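Local coordinates for chitinase (Paenibacillus sp. FPU-7, PDB 5GZT), which probably hydrolyses internal beta-1,4 linkages between N-acetyl-D-glucosamine units in chitin and chitodextrins, acting at random along the polymer, at residues G277-Y282 with S640-K645; A981-V986 with F1087-D1092. One frame throughout, in Å; residues are numbered along the deposited sequence.

Contact 1 (G277-Y282 with S640-K645); sequences GKIVSY and SRLYAK
The aromatic ring of Tyr643 presents its edge to residues 277-282, with Gly277 O and Ile279 CD1 both lying near the ring plane, while the ring of Tyr639, one helical turn back, stacks on it. This is the seam where a family 18 TIM barrel closes: residues 278-282 belong to the first barrel strand, and helix 633-642 follows the last one, strand 619-623. Tyr643 is the first residue to leave the helical conformation. With CG anti to its own carbonyl carbon, beside the backbone N (chi1 -74°), the ring starts off to one side, and its hydroxyl end comes closest to Gly277. The hydroxyl OH of Tyr643 donates a short hydrogen bond of 2.6 Å to Gly277 O; the donor oxygen stands above the carbonyl plane, 39° out of it. Gly277 adopts a positive phi of 102°, and a CB on this backbone would sit about 3.0 Å from Tyr643 OH and crowd the preceding carbonyl as well; glycine thus suits both this backbone conformation and the nearby phenol oxygen. Beside this polar link lies an apolar one. Ile279 and Leu642 lie alongside one another, running in opposite senses, and Leu642 CD1 touches Ile279 CG1 at 3.9 Å. Lys278 points away from the helix, but its backbone bonds to Ala618 and Phe620 join the first strand to the last. Farther along the same strand, Tyr282 OH is hydrogen-bonded to Asp407 OD2, an aspartate in the DxxDxDxE sequence signature of the family. Nearer the helix, the methyl Ile279 CD1 meets the ring edge at Tyr643 CE1, 4.0 Å away.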
loop_
_atom_site.group_PDB
_atom_site.type_symbol
_atom_site.label_atom_id
_atom_site.label_comp_id
_atom_site.label_asym_id
_atom_site.label_seq_id
_atom_site.Cartn_x
_atom_site.Cartn_y
_atom_site.Cartn_z
ATOM N N GLY B 277 5.356 0.052 6.033
ATOM C CA GLY B 277 4.480 1.141 5.612
ATOM C C GLY B 277 3.916 1.060 4.197
ATOM O O GLY B 277 3.320 2.019 3.703
ATOM N N LYS B 278 3.987 -0.073 3.564
ATOM C CA LYS B 278 3.388 -0.153 2.235
ATOM C C LYS B 278 1.843 -0.154 2.326
ATOM O O LYS B 278 1.247 -0.767 3.245
ATOM C CB LYS B 278 3.807 -1.420 1.506
ATOM C CG LYS B 278 5.225 -1.442 0.975
ATOM C CD LYS B 278 5.372 -2.628 0.003
ATOM C CE LYS B 278 5.442 -3.990 0.658
ATOM N NZ LYS B 278 6.872 -4.141 1.097
ATOM N N ILE B 279 1.215 0.512 1.367
ATOM C CA ILE B 279 -0.254 0.454 1.202
ATOM C C ILE B 279 -0.521 0.078 -0.211
ATOM O O ILE B 279 -0.221 0.834 -1.101
ATOM C CB ILE B 279 -0.938 1.749 1.568
ATOM C CG1 ILE B 279 -0.663 2.098 3.051
ATOM C CG2 ILE B 279 -2.440 1.570 1.339
ATOM C CD1 ILE B 279 -1.073 3.510 3.404
ATOM N N VAL B 280 -0.940 -1.161 -0.416
ATOM C CA VAL B 280 -1.247 -1.689 -1.722
ATOM C C VAL B 280 -2.751 -1.524 -2.008
ATOM O O VAL B 280 -3.565 -2.193 -1.402
ATOM C CB VAL B 280 -0.881 -3.157 -1.829
ATOM C CG1 VAL B 280 -1.419 -3.764 -3.119
ATOM C CG2 VAL B 280 0.647 -3.280 -1.819
ATOM N N SER B 281 -3.060 -0.588 -2.882
ATOM C CA SER B 281 -4.419 -0.328 -3.372
ATOM C C SER B 281 -4.727 -1.062 -4.680
ATOM O O SER B 281 -4.156 -0.738 -5.703
ATOM C CB SER B 281 -4.632 1.186 -3.512
ATOM O OG SER B 281 -5.870 1.503 -4.179
ATOM N N TYR B 282 -5.580 -2.077 -4.640
ATOM C CA TYR B 282 -6.051 -2.772 -5.845
ATOM C C TYR B 282 -7.036 -1.836 -6.510
ATOM O O TYR B 282 -7.874 -1.242 -5.819
ATOM C CB TYR B 282 -6.769 -4.096 -5.564
ATOM C CG TYR B 282 -5.871 -5.310 -5.493
ATOM C CD1 TYR B 282 -5.251 -5.675 -4.303
ATOM C CD2 TYR B 282 -5.639 -6.106 -6.590
ATOM C CE1 TYR B 282 -4.449 -6.815 -4.223
ATOM C CE2 TYR B 282 -4.818 -7.228 -6.501
ATOM C CZ TYR B 282 -4.213 -7.584 -5.316
ATOM O OH TYR B 282 -3.425 -8.720 -5.193
ATOM N N SER B 640 -3.658 7.414 7.493
ATOM C CA SER B 640 -3.425 8.151 8.753
ATOM C C SER B 640 -2.809 7.284 9.826
ATOM O O SER B 640 -2.025 7.757 10.641
ATOM C CB SER B 640 -4.703 8.746 9.363
ATOM O OG SER B 640 -5.156 9.715 8.511
ATOM N N ARG B 641 -3.262 6.050 9.877
ATOM C CA ARG B 641 -2.826 5.126 10.926
ATOM C C ARG B 641 -1.430 4.664 10.721
ATOM O O ARG B 641 -0.648 4.640 11.676
ATOM C CB ARG B 641 -3.745 3.942 10.975
ATOM C CG ARG B 641 -5.022 4.328 11.651
ATOM C CD ARG B 641 -4.791 4.100 13.152
ATOM N NE ARG B 641 -5.808 4.772 13.925
ATOM C CZ ARG B 641 -5.845 4.792 15.240
ATOM N NH1 ARG B 641 -4.946 4.119 15.952
ATOM N NH2 ARG B 641 -6.800 5.480 15.833
ATOM N N LEU B 642 -1.074 4.323 9.491
ATOM C CA LEU B 642 0.256 3.839 9.253
ATOM C C LEU B 642 1.268 4.908 9.178
ATOM O O LEU B 642 2.418 4.606 9.330
ATOM C CB LEU B 642 0.375 3.013 7.983
ATOM C CG LEU B 642 -0.197 1.615 8.000
ATOM C CD1 LEU B 642 0.163 1.001 6.663
ATOM C CD2 LEU B 642 0.311 0.732 9.119
ATOM N N TYR B 643 0.865 6.144 8.925
ATOM C CA TYR B 643 1.782 7.238 8.878
ATOM C C TYR B 643 1.714 8.168 10.108
ATOM O O TYR B 643 2.272 9.267 10.066
ATOM C CB TYR B 643 1.655 7.948 7.493
ATOM C CG TYR B 643 2.298 7.067 6.453
ATOM C CD1 TYR B 643 1.634 5.994 5.928
ATOM C CD2 TYR B 643 3.637 7.256 6.079
ATOM C CE1 TYR B 643 2.235 5.132 5.040
ATOM C CE2 TYR B 643 4.290 6.396 5.170
ATOM C CZ TYR B 643 3.608 5.355 4.614
ATOM O OH TYR B 643 4.264 4.467 3.765
ATOM N N ALA B 644 1.051 7.742 11.191
ATOM C CA ALA B 644 0.944 8.557 12.379
ATOM C C ALA B 644 2.330 8.733 13.074
ATOM O O ALA B 644 3.085 7.774 13.244
ATOM C CB ALA B 644 -0.023 7.916 13.358
ATOM N N LYS B 645 2.649 9.959 13.469
ATOM C CA LYS B 645 3.868 10.234 14.276
ATOM C C LYS B 645 3.865 9.448 15.606
ATOM O O LYS B 645 2.919 9.569 16.409
ATOM C CB LYS B 645 4.098 11.771 14.480
ATOM C CG LYS B 645 3.132 12.573 15.391
ATOM C CD LYS B 645 1.762 12.949 14.777
ATOM C CE LYS B 645 0.623 11.949 15.090
ATOM N NZ LYS B 645 -0.346 11.703 13.978
#

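Contact 2 (A981-V986 with F1087-D1092); sequences AHQASV and FITYDD
Thr1089 is the polar centre of this buried contact, for its OG1 takes the backbone N-H of Gln983 in a nearly straight bond of 2.8 Å (172° at the hydrogen). The same OG1 is 2.7 Å from a water that also binds His982 ND1 at 2.7 Å, and the other ring nitrogen, His982 NE2, is held by Asp1069 OD2; the imidazole is therefore engaged at both nitrogens. With OG1 anti to the backbone N (chi1 166°), the methyl CG2 falls between N and the carbonyl carbon and packs 3.4 Å from Ala981 O. That carbonyl oxygen also approaches the edge of the Phe1087 ring at CE1. The Gln983 chain, bent at chi2, crosses the threonine at a slant: its NE2 makes a weak 3.3 Å bond to Thr1089 O, whereas OE1 is satisfied by the backbone N of Asp971. Replacing Thr1089 by an alanine would probably leave the Gln983 amide and the bridging water without their OG1 partner and open a gap beside Ala981 O where CG2 had been. Next along, Asp1091 OD2 lies 3.8 Å from Ala984 CB, but its polar partners are Lys1099 NZ and Ala1020 N, while OD1 binds Ser1095 OG. Lys1099 also bonds Ala984 O, so it serves both segments. The loop following barrel strand 964-967 thus leans on the end of strand 1086-1089, part of a small antiparallel sheet consistent with the insertion of family 18 chitinases, just where the chain passes through the N-cap Asp1092 into helix 1093-1106.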
loop_
_atom_site.group_PDB
_atom_site.type_symbol
_atom_site.label_atom_id
_atom_site.label_comp_id
_atom_site.label_asym_id
_atom_site.label_seq_id
_atom_site.Cartn_x
_atom_site.Cartn_y
_atom_site.Cartn_z
ATOM N N ALA B 981 -9.313 25.100 -13.190
ATOM C CA ALA B 981 -9.898 24.670 -11.892
ATOM C C ALA B 981 -10.977 25.654 -11.443
ATOM O O ALA B 981 -11.252 26.668 -12.139
ATOM C CB ALA B 981 -8.808 24.481 -10.824
ATOM N N HIS B 982 -11.667 25.316 -10.327
ATOM C CA HIS B 982 -12.806 26.123 -9.904
ATOM C C HIS B 982 -12.264 27.262 -9.016
ATOM O O HIS B 982 -11.473 26.996 -8.043
ATOM C CB HIS B 982 -13.736 25.292 -9.097
ATOM C CG HIS B 982 -14.332 24.143 -9.848
ATOM N ND1 HIS B 982 -15.165 24.315 -10.935
ATOM C CD2 HIS B 982 -14.284 22.807 -9.607
ATOM C CE1 HIS B 982 -15.558 23.134 -11.371
ATOM N NE2 HIS B 982 -15.072 22.207 -10.561
ATOM N N GLN B 983 -12.600 28.475 -9.412
ATOM C CA GLN B 983 -12.152 29.706 -8.680
ATOM C C GLN B 983 -12.961 30.005 -7.412
ATOM O O GLN B 983 -12.460 30.720 -6.551
ATOM C CB GLN B 983 -12.139 30.942 -9.580
ATOM C CG GLN B 983 -13.498 31.482 -10.050
ATOM C CD GLN B 983 -13.871 32.877 -9.520
ATOM O OE1 GLN B 983 -13.289 33.402 -8.498
ATOM N NE2 GLN B 983 -14.882 33.461 -10.154
ATOM N N ALA B 984 -14.154 29.422 -7.293
ATOM C CA ALA B 984 -15.099 29.747 -6.250
ATOM C C ALA B 984 -15.934 28.569 -5.735
ATOM O O ALA B 984 -17.010 28.765 -5.149
ATOM C CB ALA B 984 -16.026 30.812 -6.770
ATOM N N SER B 985 -15.450 27.339 -5.904
ATOM C CA SER B 985 -16.329 26.186 -5.640
ATOM C C SER B 985 -16.691 26.042 -4.171
ATOM O O SER B 985 -15.805 26.136 -3.291
ATOM C CB SER B 985 -15.675 24.892 -6.101
ATOM O OG SER B 985 -14.421 24.695 -5.495
ATOM N N VAL B 986 -17.957 25.744 -3.906
ATOM C CA VAL B 986 -18.411 25.527 -2.554
ATOM C C VAL B 986 -17.865 24.256 -1.890
ATOM O O VAL B 986 -17.432 24.363 -0.707
ATOM C CB VAL B 986 -19.906 25.727 -2.406
ATOM C CG1 VAL B 986 -20.697 25.061 -3.515
ATOM C CG2 VAL B 986 -20.396 25.298 -1.032
ATOM N N PHE B 1087 -12.228 28.137 -21.102
ATOM C CA PHE B 1087 -12.841 27.552 -19.911
ATOM C C PHE B 1087 -13.100 28.680 -18.937
ATOM O O PHE B 1087 -12.169 29.413 -18.613
ATOM C CB PHE B 1087 -11.844 26.578 -19.263
ATOM C CG PHE B 1087 -12.334 25.966 -17.983
ATOM C CD1 PHE B 1087 -12.069 26.590 -16.738
ATOM C CD2 PHE B 1087 -13.022 24.771 -17.992
ATOM C CE1 PHE B 1087 -12.524 26.024 -15.546
ATOM C CE2 PHE B 1087 -13.474 24.196 -16.795
ATOM C CZ PHE B 1087 -13.231 24.831 -15.563
ATOM N N ILE B 1088 -14.322 28.758 -18.427
ATOM C CA ILE B 1088 -14.751 29.833 -17.505
ATOM C C ILE B 1088 -15.230 29.223 -16.161
ATOM O O ILE B 1088 -16.010 28.314 -16.177
ATOM C CB ILE B 1088 -15.905 30.659 -18.120
ATOM C CG1 ILE B 1088 -15.482 31.312 -19.435
ATOM C CG2 ILE B 1088 -16.389 31.768 -17.186
ATOM C CD1 ILE B 1088 -14.246 32.223 -19.368
ATOM N N THR B 1089 -14.824 29.805 -15.038
ATOM C CA THR B 1089 -15.226 29.355 -13.693
ATOM C C THR B 1089 -15.815 30.525 -12.960
ATOM O O THR B 1089 -15.223 31.629 -12.937
ATOM C CB THR B 1089 -14.048 28.746 -12.945
ATOM O OG1 THR B 1089 -14.358 28.606 -11.558
ATOM C CG2 THR B 1089 -12.736 29.539 -13.158
ATOM N N TYR B 1090 -17.005 30.302 -12.436
ATOM C CA TYR B 1090 -17.828 31.388 -11.934
ATOM C C TYR B 1090 -18.820 30.870 -10.900
ATOM O O TYR B 1090 -18.887 29.615 -10.723
ATOM C CB TYR B 1090 -18.540 32.108 -13.109
ATOM C CG TYR B 1090 -19.559 31.297 -13.855
ATOM C CD1 TYR B 1090 -19.180 30.212 -14.675
ATOM C CD2 TYR B 1090 -20.890 31.600 -13.776
ATOM C CE1 TYR B 1090 -20.130 29.447 -15.338
ATOM C CE2 TYR B 1090 -21.862 30.863 -14.479
ATOM C CZ TYR B 1090 -21.487 29.786 -15.258
ATOM O OH TYR B 1090 -22.482 29.053 -15.898
ATOM N N ASP B 1091 -19.573 31.780 -10.224
ATOM C CA ASP B 1091 -20.749 31.402 -9.436
ATOM C C ASP B 1091 -21.973 31.696 -10.229
ATOM O O ASP B 1091 -22.036 32.750 -10.803
ATOM C CB ASP B 1091 -20.914 32.206 -8.084
ATOM C CG ASP B 1091 -20.202 31.555 -6.893
ATOM O OD1 ASP B 1091 -20.222 30.296 -6.812
ATOM O OD2 ASP B 1091 -19.509 32.313 -6.125
ATOM N N ASP B 1092 -23.005 30.851 -10.115
ATOM C CA ASP B 1092 -24.332 31.142 -10.712
ATOM C C ASP B 1092 -25.440 30.953 -9.735
ATOM O O ASP B 1092 -25.165 30.816 -8.516
ATOM C CB ASP B 1092 -24.565 30.334 -12.019
ATOM C CG ASP B 1092 -24.877 28.844 -11.777
ATOM O OD1 ASP B 1092 -24.833 28.379 -10.600
ATOM O OD2 ASP B 1092 -25.117 28.152 -12.806
HETATM O O HOH W 1 -16.250 26.727 -11.387
#

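In the fold
From the N terminus the chain runs through a region of stacked parallel strands and then other beta strands before the first family 18 barrel begins. Contact 1 opens there and closes 358 residues later, tying the beginning of that barrel to its final helix. The chain next crosses the immunoglobulin-like domain and enters the second family 18 barrel, where contact 2 closes a much shorter loop of about 100 residues, joining a barrel loop to the small antiparallel sheet that includes strand 1086-1089. The two are in series, neither nested nor crossed. Their centres lie 34 Å apart and their nearest atoms about 21 Å, so the two do not touch, and each lies within its own family 18 barrel region.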